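Local coordinates for malonyl CoA-acyl carrier protein transacylase (Bartonella henselae, PDB 3QAT), which probably transfers the malonyl group from malonyl-CoA to acyl carrier protein, supplying malonyl-ACP for fatty acid biosynthesis, at residues L18-K23 against I51-A56; V79-L83 against I309-L313. The contacts are given in a common frame with arbitrary orientation. Where two conformers were deposited one is given. Residues are numbered along the deposited sequence.

Contact 1: L18-K23 against I51-A56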
ATOM      1  N   LEU A  18       4.175   8.494  -9.328  1.00  8.29           N
ATOM      2  CA  LEU A  18       4.091   9.455 -10.445  1.00  9.75           C
ATOM      3  C   LEU A  18       5.457  10.115 -10.560  1.00  9.17           C
ATOM      4  O   LEU A  18       6.020  10.495  -9.548  1.00  9.32           O
ATOM      5  CB  LEU A  18       3.102  10.597 -10.086  1.00 11.09           C
ATOM      6  CG  LEU A  18       1.633  10.228  -9.880  1.00 12.88           C
ATOM      7  CD1 LEU A  18       0.923  11.247  -9.031  1.00 13.80           C
ATOM      8  CD2 LEU A  18       0.971  10.085 -11.244  1.00 15.18           C
ATOM      9  N   ILE A  19       5.955  10.302 -11.781  1.00  9.22           N
ATOM     10  CA  ILE A  19       7.210  11.058 -11.977  0.80  9.98           C
ATOM     11  C   ILE A  19       7.058  12.436 -11.361  1.00  9.97           C
ATOM     12  O   ILE A  19       6.031  13.116 -11.576  1.00 11.69           O
ATOM     13  CB  ILE A  19       7.537  11.267 -13.469  0.80 11.67           C
ATOM     14  CG1 ILE A  19       7.975   9.953 -14.109  0.80 11.76           C
ATOM     15  CG2 ILE A  19       8.617  12.374 -13.656  0.80 12.99           C
ATOM     16  CD1 ILE A  19       7.993  10.054 -15.677  0.80 12.36           C
ATOM     17  N   GLY A  20       8.085  12.850 -10.624  1.00  9.71           N
ATOM     18  CA  GLY A  20       8.109  14.166  -9.966  1.00 10.38           C
ATOM     19  C   GLY A  20       7.460  14.210  -8.600  1.00 10.57           C
ATOM     20  O   GLY A  20       7.508  15.251  -7.917  1.00 11.59           O
ATOM     21  N   MET A  21       6.858  13.104  -8.162  1.00  9.62           N
ATOM     22  CA  MET A  21       6.271  13.086  -6.835  1.00  9.59           C
ATOM     23  C   MET A  21       7.313  13.471  -5.773  1.00 10.12           C
ATOM     24  O   MET A  21       8.483  13.055  -5.836  1.00 10.89           O
ATOM     25  CB  MET A  21       5.642  11.713  -6.541  1.00  8.05           C
ATOM     26  CG  MET A  21       6.635  10.565  -6.487  1.00  7.94           C
ATOM     27  SD  MET A  21       5.711   9.029  -6.174  1.00  6.99           S
ATOM     28  CE  MET A  21       7.077   7.862  -6.014  1.00  8.64           C
ATOM     29  N   GLY A  22       6.882  14.311  -4.840  1.00  9.57           N
ATOM     30  CA  GLY A  22       7.746  14.746  -3.754  1.00 10.76           C
ATOM     31  C   GLY A  22       8.738  15.863  -4.088  1.00 12.04           C
ATOM     32  O   GLY A  22       9.293  16.428  -3.163  1.00 12.63           O
ATOM     33  N   LYS A  23       8.945  16.198  -5.369  1.00 11.67           N
ATOM     34  CA  LYS A  23      10.033  17.125  -5.742  1.00 13.48           C
ATOM     35  C   LYS A  23       9.744  18.524  -5.196  1.00 14.10           C
ATOM     36  O   LYS A  23      10.607  19.134  -4.549  1.00 14.25           O
ATOM     37  CB  LYS A  23      10.256  17.173  -7.265  1.00 13.21           C
ATOM     38  CG  LYS A  23      11.328  18.177  -7.740  1.00 16.40           C
ATOM     39  CD  LYS A  23      12.713  17.767  -7.264  1.00 19.73           C
ATOM     40  CE  LYS A  23      13.748  18.853  -7.495  1.00 21.31           C
ATOM     41  NZ  LYS A  23      15.091  18.379  -7.067  1.00 22.47           N
ATOM     42  N   ILE A  51      12.705   8.854  -9.054  1.00  8.79           N
ATOM     43  CA  ILE A  51      11.479   9.458  -8.551  1.00  9.44           C
ATOM     44  C   ILE A  51      11.153  10.776  -9.257  1.00 10.07           C
ATOM     45  O   ILE A  51      10.015  10.973  -9.700  1.00 10.18           O
ATOM     46  CB  ILE A  51      11.538   9.663  -7.030  1.00  9.31           C
ATOM     47  CG1 ILE A  51      11.847   8.324  -6.342  1.00  8.04           C
ATOM     48  CG2 ILE A  51      10.227  10.278  -6.509  1.00 10.67           C
ATOM     49  CD1 ILE A  51      11.914   8.417  -4.780  1.00  9.79           C
ATOM     50  N   PHE A  52      12.142  11.656  -9.372  1.00 10.69           N
ATOM     51  CA  PHE A  52      11.865  13.015  -9.853  1.00 11.58           C
ATOM     52  C   PHE A  52      11.839  13.154 -11.380  1.00 13.63           C
ATOM     53  O   PHE A  52      11.149  14.036 -11.895  1.00 13.51           O
ATOM     54  CB  PHE A  52      12.868  14.018  -9.273  1.00 12.33           C
ATOM     55  CG  PHE A  52      12.890  14.083  -7.749  1.00 10.43           C
ATOM     56  CD1 PHE A  52      11.755  13.785  -6.975  1.00 11.70           C
ATOM     57  CD2 PHE A  52      14.050  14.509  -7.101  1.00 13.21           C
ATOM     58  CE1 PHE A  52      11.798  13.864  -5.572  1.00 10.29           C
ATOM     59  CE2 PHE A  52      14.104  14.592  -5.713  1.00 12.21           C
ATOM     60  CZ  PHE A  52      12.975  14.274  -4.938  1.00 14.41           C
ATOM     61  N   GLU A  53      12.535  12.271 -12.094  1.00 14.03           N
ATOM     62  CA  GLU A  53      12.682  12.409 -13.548  0.70 15.39           C
ATOM     63  C   GLU A  53      12.344  11.165 -14.362  1.00 15.15           C
ATOM     64  O   GLU A  53      12.342  11.207 -15.613  1.00 16.29           O
ATOM     65  CB  GLU A  53      14.103  12.843 -13.878  0.70 16.41           C
ATOM     66  CG  GLU A  53      14.491  14.205 -13.351  0.70 20.53           C
ATOM     67  CD  GLU A  53      15.881  14.621 -13.808  0.70 25.40           C
ATOM     68  OE1 GLU A  53      16.100  14.748 -15.029  0.70 29.16           O
ATOM     69  OE2 GLU A  53      16.752  14.826 -12.944  0.70 27.72           O
ATOM     70  N   GLY A  54      12.022  10.064 -13.686  1.00 13.87           N
ATOM     71  CA  GLY A  54      11.672   8.839 -14.405  1.00 12.53           C
ATOM     72  C   GLY A  54      12.885   8.127 -14.987  1.00 12.74           C
ATOM     73  O   GLY A  54      14.006   8.306 -14.495  1.00 13.39           O
ATOM     74  N   PRO A  55      12.698   7.359 -16.077  1.00 12.78           N
ATOM     75  CA  PRO A  55      11.445   7.166 -16.830  1.00 12.85           C
ATOM     76  C   PRO A  55      10.364   6.512 -15.992  1.00 11.86           C
ATOM     77  O   PRO A  55      10.657   5.867 -14.971  1.00 12.10           O
ATOM     78  CB  PRO A  55      11.863   6.232 -17.971  1.00 14.08           C
ATOM     79  CG  PRO A  55      13.340   6.407 -18.103  1.00 16.04           C
ATOM     80  CD  PRO A  55      13.830   6.662 -16.717  1.00 13.51           C
ATOM     81  N   ALA A  56       9.108   6.702 -16.396  1.00 10.60           N
ATOM     82  CA  ALA A  56       7.972   6.127 -15.664  1.00 10.22           C
ATOM     83  C   ALA A  56       8.085   4.611 -15.485  1.00  9.83           C
ATOM     84  O   ALA A  56       7.727   4.105 -14.411  1.00 10.22           O
ATOM     85  CB  ALA A  56       6.636   6.479 -16.384  1.00 10.99           C
TER
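Phe52, Ile19 and Ile51 bury the most surface here. Phe52 sits in the last turn of helix 47-53. The aliphatic part of Lys23 lies over one face of the Phe52 ring: Lys23 CD is 3.7 Å from the ring centroid of Phe52, a CH-pi contact. At the ring edge, Phe52 CE1 approaches Met21 O at 3.4 Å. Phe36 also meets this ring.

Ile19 covers the turn that ends the helix. Ile19 CG2 lies 3.5 Å from Phe52 O, and Ile19 CD1 packs on Ala56 CB at 3.9 Å. Gly54 has positive phi, and a beta carbon there would clash with Ile19 CD1.

Ile51 contributes both backbone and side chain. Gly20 N donates to Ile51 O at 2.8 Å, the one hydrogen bond between the segments. Gly20 is the third residue of a type II beta turn, closed by Met21 N to Leu18 O at 3.1 Å. Ile51 CG2 meets Met21 CG at 3.6 Å, and both side chains reach Ala68 on helix 62-82.

The arrangement fits the FabD-type acyltransferase fold, where a glycine-rich loop follows the first strand of the large subdomain. Here that loop docks on the end of a surface helix.

Contact 2: V79-L83 against I309-L313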
ATOM      1  N   VAL A  79       7.339  16.690   7.433  1.00 11.88           N
ATOM      2  CA  VAL A  79       6.900  18.096   7.343  1.00 13.27           C
ATOM      3  C   VAL A  79       5.772  18.392   8.344  1.00 13.62           C
ATOM      4  O   VAL A  79       5.842  19.381   9.082  1.00 14.10           O
ATOM      5  CB  VAL A  79       6.487  18.493   5.894  1.00 12.74           C
ATOM      6  CG1 VAL A  79       5.863  19.915   5.860  1.00 14.73           C
ATOM      7  CG2 VAL A  79       7.679  18.425   4.958  1.00 12.16           C
ATOM      8  N   MET A  80       4.751  17.525   8.403  1.00 13.43           N
ATOM      9  CA  MET A  80       3.668  17.692   9.373  1.00 14.05           C
ATOM     10  C   MET A  80       4.186  17.732  10.813  1.00 14.35           C
ATOM     11  O   MET A  80       3.768  18.584  11.620  1.00 15.07           O
ATOM     12  CB  MET A  80       2.617  16.581   9.236  1.00 14.30           C
ATOM     13  CG  MET A  80       1.881  16.625   7.900  1.00 13.67           C
ATOM     14  SD  MET A  80       0.611  15.325   7.797  1.00 15.80           S
ATOM     15  CE  MET A  80      -0.750  16.012   8.735  1.00 17.75           C
ATOM     16  N   GLU A  81       5.088  16.813  11.150  1.00 13.39           N
ATOM     17  CA  GLU A  81       5.683  16.804  12.481  1.00 14.52           C
ATOM     18  C   GLU A  81       6.458  18.084  12.791  1.00 15.78           C
ATOM     19  O   GLU A  81       6.342  18.606  13.909  1.00 16.26           O
ATOM     20  CB  GLU A  81       6.534  15.556  12.693  1.00 13.50           C
ATOM     21  CG  GLU A  81       5.671  14.298  12.704  1.00 14.24           C
ATOM     22  CD  GLU A  81       6.501  13.042  12.782  1.00 15.84           C
ATOM     23  OE1 GLU A  81       7.642  13.019  12.254  1.00 16.57           O
ATOM     24  OE2 GLU A  81       5.982  12.063  13.359  1.00 19.16           O
ATOM     25  N   GLN A  82       7.210  18.625  11.828  1.00 16.10           N
ATOM     26  CA  GLN A  82       7.934  19.887  12.095  1.00 18.12           C
ATOM     27  C   GLN A  82       6.954  21.025  12.378  1.00 18.44           C
ATOM     28  O   GLN A  82       7.233  21.931  13.188  1.00 19.36           O
ATOM     29  CB  GLN A  82       8.876  20.279  10.943  1.00 18.05           C
ATOM     30  CG  GLN A  82       9.662  21.544  11.283  1.00 22.18           C
ATOM     31  CD  GLN A  82      10.959  21.735  10.502  1.00 26.77           C
ATOM     32  OE1 GLN A  82      11.402  20.863   9.748  1.00 27.47           O
ATOM     33  NE2 GLN A  82      11.584  22.902  10.698  1.00 27.77           N
ATOM     34  N   LEU A  83       5.804  20.959  11.715  1.00 18.51           N
ATOM     35  CA  LEU A  83       4.742  21.956  11.879  1.00 19.55           C
ATOM     36  C   LEU A  83       3.817  21.696  13.075  1.00 20.17           C
ATOM     37  O   LEU A  83       2.800  22.383  13.232  1.00 21.75           O
ATOM     38  CB  LEU A  83       3.952  22.123  10.573  1.00 18.70           C
ATOM     39  CG  LEU A  83       4.793  22.673   9.414  1.00 19.97           C
ATOM     40  CD1 LEU A  83       4.000  22.664   8.098  1.00 20.28           C
ATOM     41  CD2 LEU A  83       5.377  24.065   9.703  1.00 23.00           C
ATOM     42  N   ILE A 309      -1.163  19.874   3.477  1.00 12.82           N
ATOM     43  CA  ILE A 309      -0.581  19.713   4.814  1.00 13.61           C
ATOM     44  C   ILE A 309      -1.181  20.743   5.791  1.00 14.39           C
ATOM     45  O   ILE A 309      -1.634  20.382   6.881  1.00 15.00           O
ATOM     46  CB  ILE A 309       0.964  19.794   4.777  1.00 13.33           C
ATOM     47  CG1 ILE A 309       1.532  18.500   4.169  1.00 12.87           C
ATOM     48  CG2 ILE A 309       1.531  20.052   6.181  1.00 14.68           C
ATOM     49  CD1 ILE A 309       2.955  18.668   3.635  1.00 13.27           C
ATOM     50  N   GLU A 310      -1.221  21.999   5.383  1.00 16.59           N
ATOM     51  CA  GLU A 310      -1.823  23.050   6.222  1.00 18.61           C
ATOM     52  C   GLU A 310      -3.281  22.727   6.579  1.00 18.28           C
ATOM     53  O   GLU A 310      -3.664  22.838   7.748  1.00 18.78           O
ATOM     54  CB  GLU A 310      -1.691  24.447   5.573  1.00 19.49           C
ATOM     55  CG  GLU A 310      -0.254  24.973   5.436  1.00 25.06           C
ATOM     56  CD  GLU A 310       0.447  25.213   6.769  1.00 31.59           C
ATOM     57  OE1 GLU A 310      -0.232  25.345   7.815  1.00 35.60           O
ATOM     58  OE2 GLU A 310       1.695  25.287   6.770  1.00 35.34           O
ATOM     59  N   ALA A 311      -4.067  22.280   5.588  1.00 18.08           N
ATOM     60  CA  ALA A 311      -5.474  21.947   5.795  1.00 17.99           C
ATOM     61  C   ALA A 311      -5.630  20.777   6.762  1.00 18.41           C
ATOM     62  O   ALA A 311      -6.482  20.811   7.657  1.00 18.79           O
ATOM     63  CB  ALA A 311      -6.160  21.652   4.454  1.00 17.85           C
ATOM     64  N   ALA A 312      -4.784  19.747   6.605  1.00 16.72           N
ATOM     65  CA  ALA A 312      -4.849  18.579   7.478  1.00 16.70           C
ATOM     66  C   ALA A 312      -4.521  18.969   8.929  1.00 17.05           C
ATOM     67  O   ALA A 312      -5.183  18.507   9.869  1.00 16.73           O
ATOM     68  CB  ALA A 312      -3.884  17.472   6.971  1.00 15.54           C
ATOM     69  N   LEU A 313      -3.529  19.836   9.109  1.00 17.63           N
ATOM     70  CA  LEU A 313      -3.156  20.269  10.454  1.00 18.92           C
ATOM     71  C   LEU A 313      -4.308  21.029  11.141  1.00 20.23           C
ATOM     72  O   LEU A 313      -4.532  20.863  12.340  1.00 21.68           O
ATOM     73  CB  LEU A 313      -1.894  21.130  10.412  1.00 19.15           C
ATOM     74  CG  LEU A 313      -0.630  20.373  10.007  1.00 19.32           C
ATOM     75  CD1 LEU A 313       0.496  21.329   9.671  1.00 22.25           C
ATOM     76  CD2 LEU A 313      -0.188  19.368  11.093  1.00 21.58           C
TER
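Ile309 points toward helix 62-82 and meets Val79 and Met80 on that helix and Leu83, the first residue after it. Ile309 CD1 touches Val79 CG1 at 3.9 Å. Its other branch lies between two neighbours: Ile309 CG2 is 3.8 Å from Met80 CG and 4.1 Å from Leu83 CD1. Glu310 starts away from the interface, but its side chain turns back at the solvent-exposed border. Glu310 OE2 comes to 3.7 Å from Leu83 CD1, a van der Waals contact with no polar partner across the interface.

This is helix-to-helix packing in the large, alpha/beta-hydrolase-like subdomain of the acyltransferase fold. Helix 306-316, near the C-terminus, follows strand 299-303, the outermost strand of the parallel sheet. Val303 of that strand touches Met80, Ile309 and Ala312, so the strand borders both helices. Val79 of helix 62-82 also touches Ala31 and Ala32 of helix 30-43.

Ala312 is small and leaves room for the end of Met80. The chi3 of Met80, near 80°, bends the methyl round, and Met80 CE lies 3.9 Å from Ala312 CB. Leu313 is one turn on from Ile309. Leu313 CD1 packs on Leu83 CB at 3.7 Å, just past the end of helix 62-82. Leu313 CD2 lies 4.1 Å from both Met80 CE and Met80 O, while Leu85 and Val318 also touch the Leu313 side chain.

Helix 62-82 takes part in both places. It lies behind contact 1, where it receives Met21 and Ile51, and its C-terminal end forms one side of contact 2. The two sites do not touch; their centres are 23 Å apart and their nearest atoms about 9 Å apart. Contact 1 is a surface contact between a loop and a helix end. It mixes a backbone hydrogen bond, a type II beta turn, glycines with positive phi, a CH-pi contact and some apolar packing. Contact 2 is mostly buried and joins two helices distant in sequence. Its contacts are almost wholly apolar, with one carboxylate, that of Glu310, in van der Waals contact at the exposed side.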